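Ifi204 (Mus musculus domesticus, PDB 5YZW) is an interferon-inducible DNA sensor of the PYHIN family whose HIN domain, built from two OB folds, recognises DNA, probably in innate immune defence. Local coordinates at residues P106-L111 with G122-N127; E148-G153 with G179-S184; V169-T174 with R186-Q191. One frame throughout, in Å; residues are numbered along the deposited sequence.

Contact 1 (P106-L111 with G122-N127)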
# COMPACT_ATOMS: atom_id res chain seq x y z
N PRO A 106 6.65 8.64 -4.27
CA PRO A 106 6.76 9.32 -5.56
C PRO A 106 6.57 10.83 -5.39
O PRO A 106 5.73 11.28 -4.59
CB PRO A 106 5.63 8.71 -6.40
CG PRO A 106 5.06 7.58 -5.59
CD PRO A 106 5.45 7.80 -4.17
N LYS A 107 7.36 11.61 -6.12
CA LYS A 107 7.15 13.06 -6.09
C LYS A 107 5.88 13.42 -6.85
O LYS A 107 5.52 12.78 -7.85
CB LYS A 107 8.36 13.80 -6.67
CG LYS A 107 9.66 13.57 -5.88
CD LYS A 107 10.21 14.85 -5.29
CE LYS A 107 10.95 14.61 -3.97
NZ LYS A 107 11.72 15.80 -3.51
N ILE A 108 5.17 14.43 -6.35
CA ILE A 108 3.87 14.80 -6.92
C ILE A 108 4.00 15.09 -8.41
O ILE A 108 3.17 14.66 -9.21
CB ILE A 108 3.28 15.99 -6.14
CG1 ILE A 108 2.89 15.54 -4.73
CG2 ILE A 108 2.11 16.62 -6.89
CD1 ILE A 108 1.91 16.44 -4.04
N SER A 109 5.06 15.81 -8.80
CA SER A 109 5.26 16.11 -10.22
C SER A 109 5.38 14.83 -11.03
O SER A 109 4.91 14.77 -12.17
CB SER A 109 6.51 16.98 -10.42
OG SER A 109 7.65 16.39 -9.82
N TYR A 110 6.00 13.80 -10.45
CA TYR A 110 6.13 12.53 -11.16
C TYR A 110 4.79 11.83 -11.32
O TYR A 110 4.57 11.13 -12.31
CB TYR A 110 7.12 11.62 -10.43
CG TYR A 110 7.25 10.26 -11.04
CD1 TYR A 110 7.99 10.06 -12.21
CD2 TYR A 110 6.64 9.16 -10.47
CE1 TYR A 110 8.11 8.81 -12.77
CE2 TYR A 110 6.75 7.91 -11.03
CZ TYR A 110 7.49 7.73 -12.18
OH TYR A 110 7.60 6.47 -12.74
N LEU A 111 3.89 12.01 -10.35
CA LEU A 111 2.56 11.43 -10.47
C LEU A 111 1.79 12.03 -11.63
O LEU A 111 0.96 11.35 -12.25
CB LEU A 111 1.78 11.61 -9.18
CG LEU A 111 2.24 10.78 -7.99
CD1 LEU A 111 1.22 10.86 -6.88
CD2 LEU A 111 2.45 9.33 -8.42
N GLY A 122 2.41 6.39 -0.68
CA GLY A 122 3.31 7.49 -0.40
C GLY A 122 2.95 8.18 0.90
O GLY A 122 1.84 8.05 1.41
N GLU A 123 3.94 8.92 1.42
CA GLU A 123 3.78 9.71 2.63
C GLU A 123 3.90 11.18 2.27
O GLU A 123 4.94 11.60 1.75
CB GLU A 123 4.82 9.34 3.68
CG GLU A 123 4.93 7.86 3.98
CD GLU A 123 5.97 7.57 5.04
OE1 GLU A 123 6.22 6.38 5.32
OE2 GLU A 123 6.54 8.54 5.60
N TYR A 124 2.87 11.96 2.57
CA TYR A 124 2.81 13.35 2.17
C TYR A 124 2.36 14.23 3.32
O TYR A 124 1.68 13.78 4.25
CB TYR A 124 1.87 13.54 0.97
CG TYR A 124 2.24 12.72 -0.23
CD1 TYR A 124 3.22 13.15 -1.12
CD2 TYR A 124 1.65 11.48 -0.46
CE1 TYR A 124 3.56 12.39 -2.22
CE2 TYR A 124 2.00 10.71 -1.56
CZ TYR A 124 2.96 11.17 -2.44
OH TYR A 124 3.32 10.41 -3.53
N LEU A 125 2.75 15.50 3.25
CA LEU A 125 2.31 16.52 4.21
C LEU A 125 0.98 17.11 3.76
O LEU A 125 0.82 17.46 2.59
CB LEU A 125 3.35 17.63 4.34
CG LEU A 125 4.68 17.27 5.03
CD1 LEU A 125 5.73 16.85 4.01
CD2 LEU A 125 5.17 18.45 5.86
N VAL A 126 0.04 17.21 4.70
CA VAL A 126 -1.27 17.79 4.43
C VAL A 126 -1.22 19.28 4.76
O VAL A 126 -0.64 19.68 5.77
CB VAL A 126 -2.36 17.08 5.25
CG1 VAL A 126 -3.75 17.47 4.75
CG2 VAL A 126 -2.16 15.56 5.20
N ASN A 127 -1.85 20.10 3.92
CA ASN A 127 -1.86 21.54 4.15
C ASN A 127 -3.25 22.15 4.22
O ASN A 127 -3.38 23.31 4.63
CB ASN A 127 -1.04 22.26 3.06
CG ASN A 127 -1.57 22.00 1.65
OD1 ASN A 127 -2.77 22.09 1.39
ND2 ASN A 127 -0.66 21.67 0.74
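Tyr124 runs from the middle of a barrel strand to Pro106, Ile108 and Leu111, joining the long first strand of the second OB fold (119-132) to the short helix 108-112 that precedes it in the chain. One side chain thus carries nearly all of the contact.

The polar part is a single hydrogen bond: the Tyr124 hydroxyl donates to the backbone carbonyl of Pro106, OH to O 2.8 Å. The bond meets the carbonyl at a C=O...O angle of 136°, with the hydroxyl tilted 19° from the carbonyl plane. Pro106 O sits near the plane of the ring, at its edge, and comes within 3.4 Å of Tyr124 CE1. CB of Tyr124 already points toward segment 106-111, and CG lies anti to the carbonyl carbon (chi1 -58°), beside the backbone N.

Carbon contacts surround the phenol end. Pro106 crosses the tyrosine at about a right angle, its CD 3.4 Å from the hydroxyl oxygen, Tyr124 OH. Leu111 CD1 approaches the same oxygen, tip to tip. Only Ile108 meets a ring carbon, bringing CG1 obliquely to Tyr124 CE1 at 4.1 Å. Met147 of strand 145-151 packs against both Ile108 and Leu111, and Ile140 and Leu168 touch Tyr124, so the ring stands among barrel side chains.

Lys107 occupies the N-cap position, and its carbonyl accepts the amide of Leu111; Asp142 and Thr144 take the amides of Ile108 and Ser109, bonds that tie the start of the helix to the end of strand 135-142 and the loop after it.

Beside the proline ring, Gly122 CA lies 4.3 Å from Pro106 CD, and a CB on this residue would run into Tyr124 CE2, only 2.6 Å away.

Contact 2 (E148-G153 with G179-S184)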
# COMPACT_ATOMS: atom_id res chain seq x y z
N GLU A 148 -4.97 16.88 -4.42
CA GLU A 148 -5.99 16.55 -3.43
C GLU A 148 -6.00 15.05 -3.18
O GLU A 148 -5.88 14.26 -4.11
CB GLU A 148 -7.38 16.97 -3.90
CG GLU A 148 -7.71 18.42 -3.84
CD GLU A 148 -9.14 18.68 -4.28
OE1 GLU A 148 -9.67 17.86 -5.07
OE2 GLU A 148 -9.74 19.68 -3.84
N VAL A 149 -6.14 14.67 -1.92
CA VAL A 149 -6.50 13.30 -1.56
C VAL A 149 -7.99 13.30 -1.25
O VAL A 149 -8.45 14.05 -0.39
CB VAL A 149 -5.68 12.80 -0.36
CG1 VAL A 149 -6.10 11.37 -0.00
CG2 VAL A 149 -4.19 12.84 -0.68
N VAL A 150 -8.75 12.49 -1.98
CA VAL A 150 -10.19 12.41 -1.80
C VAL A 150 -10.49 11.16 -1.00
O VAL A 150 -10.19 10.04 -1.42
CB VAL A 150 -10.93 12.41 -3.15
CG1 VAL A 150 -12.44 12.40 -2.93
CG2 VAL A 150 -10.53 13.64 -3.96
N VAL A 151 -11.07 11.35 0.18
CA VAL A 151 -11.41 10.25 1.08
C VAL A 151 -12.92 10.18 1.23
O VAL A 151 -13.58 11.20 1.47
CB VAL A 151 -10.70 10.41 2.44
CG1 VAL A 151 -11.09 9.27 3.37
CG2 VAL A 151 -9.19 10.42 2.23
N TYR A 152 -13.46 8.98 1.08
CA TYR A 152 -14.87 8.70 1.31
C TYR A 152 -15.00 7.38 2.07
O TYR A 152 -14.20 6.46 1.87
CB TYR A 152 -15.62 8.60 -0.02
CG TYR A 152 -17.09 8.38 0.16
CD1 TYR A 152 -17.93 9.45 0.45
CD2 TYR A 152 -17.65 7.12 0.04
CE1 TYR A 152 -19.28 9.26 0.62
CE2 TYR A 152 -19.00 6.92 0.20
CZ TYR A 152 -19.81 8.00 0.49
OH TYR A 152 -21.16 7.81 0.66
N GLY A 153 -16.01 7.29 2.93
CA GLY A 153 -16.30 6.02 3.58
C GLY A 153 -15.46 5.72 4.81
O GLY A 153 -15.13 6.63 5.56
N GLY A 179 -7.12 19.57 -11.74
CA GLY A 179 -6.03 18.96 -11.01
C GLY A 179 -6.11 17.44 -10.89
O GLY A 179 -6.96 16.75 -11.46
N TRP A 180 -5.16 16.92 -10.12
CA TRP A 180 -5.02 15.49 -9.92
C TRP A 180 -5.44 15.13 -8.50
O TRP A 180 -5.36 15.95 -7.58
CB TRP A 180 -3.58 15.05 -10.17
CG TRP A 180 -3.13 15.18 -11.59
CD1 TRP A 180 -2.79 16.32 -12.25
CD2 TRP A 180 -2.95 14.11 -12.54
NE1 TRP A 180 -2.42 16.04 -13.54
CE2 TRP A 180 -2.51 14.69 -13.74
CE3 TRP A 180 -3.13 12.72 -12.48
CZ2 TRP A 180 -2.25 13.92 -14.88
CZ3 TRP A 180 -2.86 11.96 -13.62
CH2 TRP A 180 -2.42 12.57 -14.80
N GLN A 181 -5.89 13.88 -8.33
CA GLN A 181 -6.39 13.40 -7.05
C GLN A 181 -5.86 11.99 -6.79
O GLN A 181 -5.58 11.23 -7.72
CB GLN A 181 -7.92 13.36 -7.01
CG GLN A 181 -8.61 14.69 -7.41
CD GLN A 181 -8.81 14.81 -8.92
OE1 GLN A 181 -8.93 13.80 -9.62
NE2 GLN A 181 -8.84 16.05 -9.42
N LEU A 182 -5.75 11.66 -5.51
CA LEU A 182 -5.55 10.29 -5.05
C LEU A 182 -6.83 9.92 -4.32
O LEU A 182 -7.13 10.47 -3.25
CB LEU A 182 -4.32 10.19 -4.15
CG LEU A 182 -2.97 10.41 -4.83
CD1 LEU A 182 -1.89 10.52 -3.77
CD2 LEU A 182 -2.68 9.25 -5.77
N ARG A 183 -7.60 9.02 -4.91
CA ARG A 183 -8.90 8.62 -4.40
C ARG A 183 -8.79 7.34 -3.57
O ARG A 183 -8.24 6.33 -4.02
CB ARG A 183 -9.87 8.40 -5.56
CG ARG A 183 -10.63 9.64 -5.97
CD ARG A 183 -11.21 9.48 -7.34
NE ARG A 183 -11.33 10.78 -8.00
CZ ARG A 183 -12.31 11.65 -7.77
NH1 ARG A 183 -13.27 11.36 -6.89
NH2 ARG A 183 -12.34 12.81 -8.42
N SER A 184 -9.34 7.40 -2.37
CA SER A 184 -9.54 6.18 -1.59
C SER A 184 -10.39 5.20 -2.38
O SER A 184 -11.34 5.58 -3.07
CB SER A 184 -10.23 6.52 -0.27
OG SER A 184 -11.59 6.87 -0.49
O HOH W 1 -13.68 5.09 -0.75
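Ser184 OG is gripped from two directions: it accepts the amide of Tyr152, N to OG 3.2 Å at an N-H...O angle of 161°, and it shares a hydrogen bond with a water 2.8 Å away. The same water donates to Tyr152 O, so hydroxyl, water and the backbone of Tyr152 form a small ring of bonds. OG stands between the backbone N and the carbonyl carbon (chi1 72°), and in that position it continues the ladder where a backbone carbonyl would otherwise serve.

The ladder itself is parallel, pairing Glu148 with Gln181, Val149 with Leu182 and Val150 with Arg183. Leu182 N binds Glu148 O, Val150 N binds Leu182 O, and Ser184 N reaches Val150 O at 2.9 Å, nearly along the C=O axis. A weak bond from Glu148 N to Trp180 O, 3.3 Å, ends the series. The axes of the short segments 148-151 and 180-183 make an angle of 34°.

On one face Glu148, Val150, Gln181 and Arg183 lie side by side. Val150 CG2 rests on Gln181 CB at 4.0 Å, while Val150 CB meets Arg183 CG at the same distance. The polar ends of Gln181 and Arg183 look elsewhere: Arg183 NE binds the hydroxyl of Thr174 on the next strand, as does Gln181 OE1 in the conformer described, one of two. The other face carries Val149 and Leu182, and there Val149 touches Phe171 and Ile140, and Leu182 touches Met147.

Strands 145-151 and 180-183 are the third and fifth of this OB fold, and their parallel pairing is the one that closes its five-stranded barrel.

Contact 3 (V169-T174 with R186-Q191)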
# COMPACT_ATOMS: atom_id res chain seq x y z
N VAL A 169 -1.68 4.19 1.36
CA VAL A 169 -1.37 2.90 0.74
C VAL A 169 -2.51 2.53 -0.20
O VAL A 169 -3.67 2.48 0.22
CB VAL A 169 -1.14 1.79 1.77
CG1 VAL A 169 -0.83 0.49 1.05
CG2 VAL A 169 -0.04 2.20 2.74
N CYS A 170 -2.17 2.29 -1.46
CA CYS A 170 -3.12 1.81 -2.47
C CYS A 170 -4.28 2.79 -2.65
O CYS A 170 -5.45 2.43 -2.49
CB CYS A 170 -3.64 0.42 -2.10
SG CYS A 170 -4.58 -0.39 -3.43
N PHE A 171 -3.94 4.03 -3.00
CA PHE A 171 -4.89 5.03 -3.49
C PHE A 171 -4.85 5.10 -5.01
O PHE A 171 -3.81 4.86 -5.63
CB PHE A 171 -4.58 6.40 -2.90
CG PHE A 171 -5.13 6.61 -1.54
CD1 PHE A 171 -4.76 5.79 -0.49
CD2 PHE A 171 -6.02 7.66 -1.30
CE1 PHE A 171 -5.27 5.98 0.78
CE2 PHE A 171 -6.54 7.84 -0.03
CZ PHE A 171 -6.17 7.00 1.01
N GLU A 172 -5.99 5.45 -5.63
CA GLU A 172 -6.04 5.48 -7.09
C GLU A 172 -5.77 6.87 -7.62
O GLU A 172 -6.39 7.84 -7.19
CB GLU A 172 -7.38 4.98 -7.64
CG GLU A 172 -7.43 4.97 -9.18
CD GLU A 172 -8.70 4.33 -9.77
OE1 GLU A 172 -9.54 3.83 -8.99
OE2 GLU A 172 -8.87 4.35 -11.01
N LEU A 173 -4.85 6.95 -8.59
CA LEU A 173 -4.47 8.22 -9.17
C LEU A 173 -5.49 8.57 -10.24
O LEU A 173 -5.73 7.77 -11.16
CB LEU A 173 -3.06 8.14 -9.77
CG LEU A 173 -2.62 9.32 -10.63
CD1 LEU A 173 -2.40 10.46 -9.68
CD2 LEU A 173 -1.32 9.00 -11.38
N THR A 174 -6.13 9.72 -10.11
CA THR A 174 -7.14 10.14 -11.07
C THR A 174 -6.90 11.60 -11.40
O THR A 174 -6.14 12.30 -10.72
CB THR A 174 -8.56 9.93 -10.53
OG1 THR A 174 -8.85 10.92 -9.56
CG2 THR A 174 -8.70 8.55 -9.86
N ARG A 186 -11.43 0.56 -2.44
CA ARG A 186 -11.83 -0.54 -1.56
C ARG A 186 -10.66 -1.08 -0.71
O ARG A 186 -10.86 -1.42 0.47
CB ARG A 186 -12.44 -1.67 -2.39
CG ARG A 186 -12.99 -2.82 -1.55
CD ARG A 186 -13.75 -3.79 -2.43
NE ARG A 186 -14.00 -5.08 -1.80
CZ ARG A 186 -14.96 -5.31 -0.90
NH1 ARG A 186 -15.75 -4.33 -0.51
NH2 ARG A 186 -15.12 -6.53 -0.40
N HIS A 187 -9.46 -1.18 -1.28
CA HIS A 187 -8.33 -1.75 -0.53
C HIS A 187 -7.42 -0.68 0.05
O HIS A 187 -6.31 -1.01 0.50
CB HIS A 187 -7.50 -2.69 -1.41
CG HIS A 187 -8.26 -3.89 -1.89
ND1 HIS A 187 -7.92 -4.58 -3.03
CD2 HIS A 187 -9.35 -4.51 -1.38
CE1 HIS A 187 -8.78 -5.57 -3.22
NE2 HIS A 187 -9.66 -5.54 -2.23
N SER A 188 -7.85 0.58 0.06
CA SER A 188 -6.98 1.64 0.55
C SER A 188 -6.76 1.54 2.05
O SER A 188 -7.58 1.00 2.81
CB SER A 188 -7.55 3.05 0.25
OG SER A 188 -7.74 3.26 -1.14
N TYR A 189 -5.65 2.13 2.46
CA TYR A 189 -5.32 2.23 3.87
C TYR A 189 -4.58 3.54 4.06
O TYR A 189 -3.84 3.99 3.18
CB TYR A 189 -4.45 1.04 4.35
CG TYR A 189 -3.93 1.23 5.76
CD1 TYR A 189 -4.71 0.88 6.87
CD2 TYR A 189 -2.68 1.77 6.00
CE1 TYR A 189 -4.24 1.08 8.18
CE2 TYR A 189 -2.20 1.97 7.29
CZ TYR A 189 -2.98 1.64 8.38
OH TYR A 189 -2.49 1.84 9.66
N MET A 190 -4.78 4.16 5.22
CA MET A 190 -4.03 5.37 5.52
C MET A 190 -3.91 5.50 7.02
O MET A 190 -4.74 4.99 7.78
CB MET A 190 -4.72 6.61 4.93
CG MET A 190 -6.15 6.81 5.39
SD MET A 190 -6.96 8.26 4.62
CE MET A 190 -5.55 9.24 4.25
N GLN A 191 -2.85 6.18 7.45
CA GLN A 191 -2.69 6.56 8.84
C GLN A 191 -1.82 7.80 8.91
O GLN A 191 -1.01 8.06 8.01
CB GLN A 191 -2.08 5.42 9.67
CG GLN A 191 -0.58 5.49 9.76
CD GLN A 191 0.04 4.16 10.17
OE1 GLN A 191 1.04 3.73 9.59
NE2 GLN A 191 -0.53 3.52 11.19
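Segments 169-174 and 186-191 run antiparallel for a single bridge, Val169 with Tyr189, a hydrogen-bonded pair: Val169 N to Tyr189 O is 2.8 Å and Tyr189 N to Val169 O is 3.0 Å. The chain then turns at Cys170, whose backbone takes left-handed angles (60°/58°). Cys170 and Phe171 both face Val120, a G1 beta bulge.

Beyond the bridge Ser188 OG comes 2.8 Å from Cys170 O and may donate to it, though that proton has another acceptor within reach; the hydroxyl also binds Val185 N.

Phe171 fills the space beside this corner. Ser188 OG lies 4.0 Å above one face, toward the rim, while Tyr189 O meets the edge, 3.4 Å from Phe171 CE1. The side chains of Met190 and Phe171 cross at about a right angle, with Met190 SD 5.3 Å from the Phe171 ring centroid and near the ring plane, a Met-aromatic contact at the edge. An alanine in place of Phe171 would probably leave Met190 SD without its aromatic partner and open a gap beside Ser188 CB.

Around the pair, Val149 of strand 145-151 packs on Phe171 and Val151 on Met190, whereas Val169 and Cys170 touch His34 of strand 30-38, so this corner of the second barrel also meets the first.

How the contacts relate
Following the chain from the N terminus, contact 1 comes first and closes the short loop between helix 108-112 and strand 119-132 before either of the others opens. Contact 2 opens at 148-153 and contact 3 at 169-174; contact 2 then closes at 179-184 and contact 3 at 186-191, so the two cross. They share a seam, strand 171-175 against strand 180-183, where the amides of Arg183 and Gln181 probably donate to the carbonyls of Glu172 and Thr174. The carbonyl oxygen of Leu111 packs against the side chains of Trp180 and Leu173. Together the three tie the preceding helix, the barrel closure and the C-terminal strand into the second OB fold, with contact 3 nearest the first.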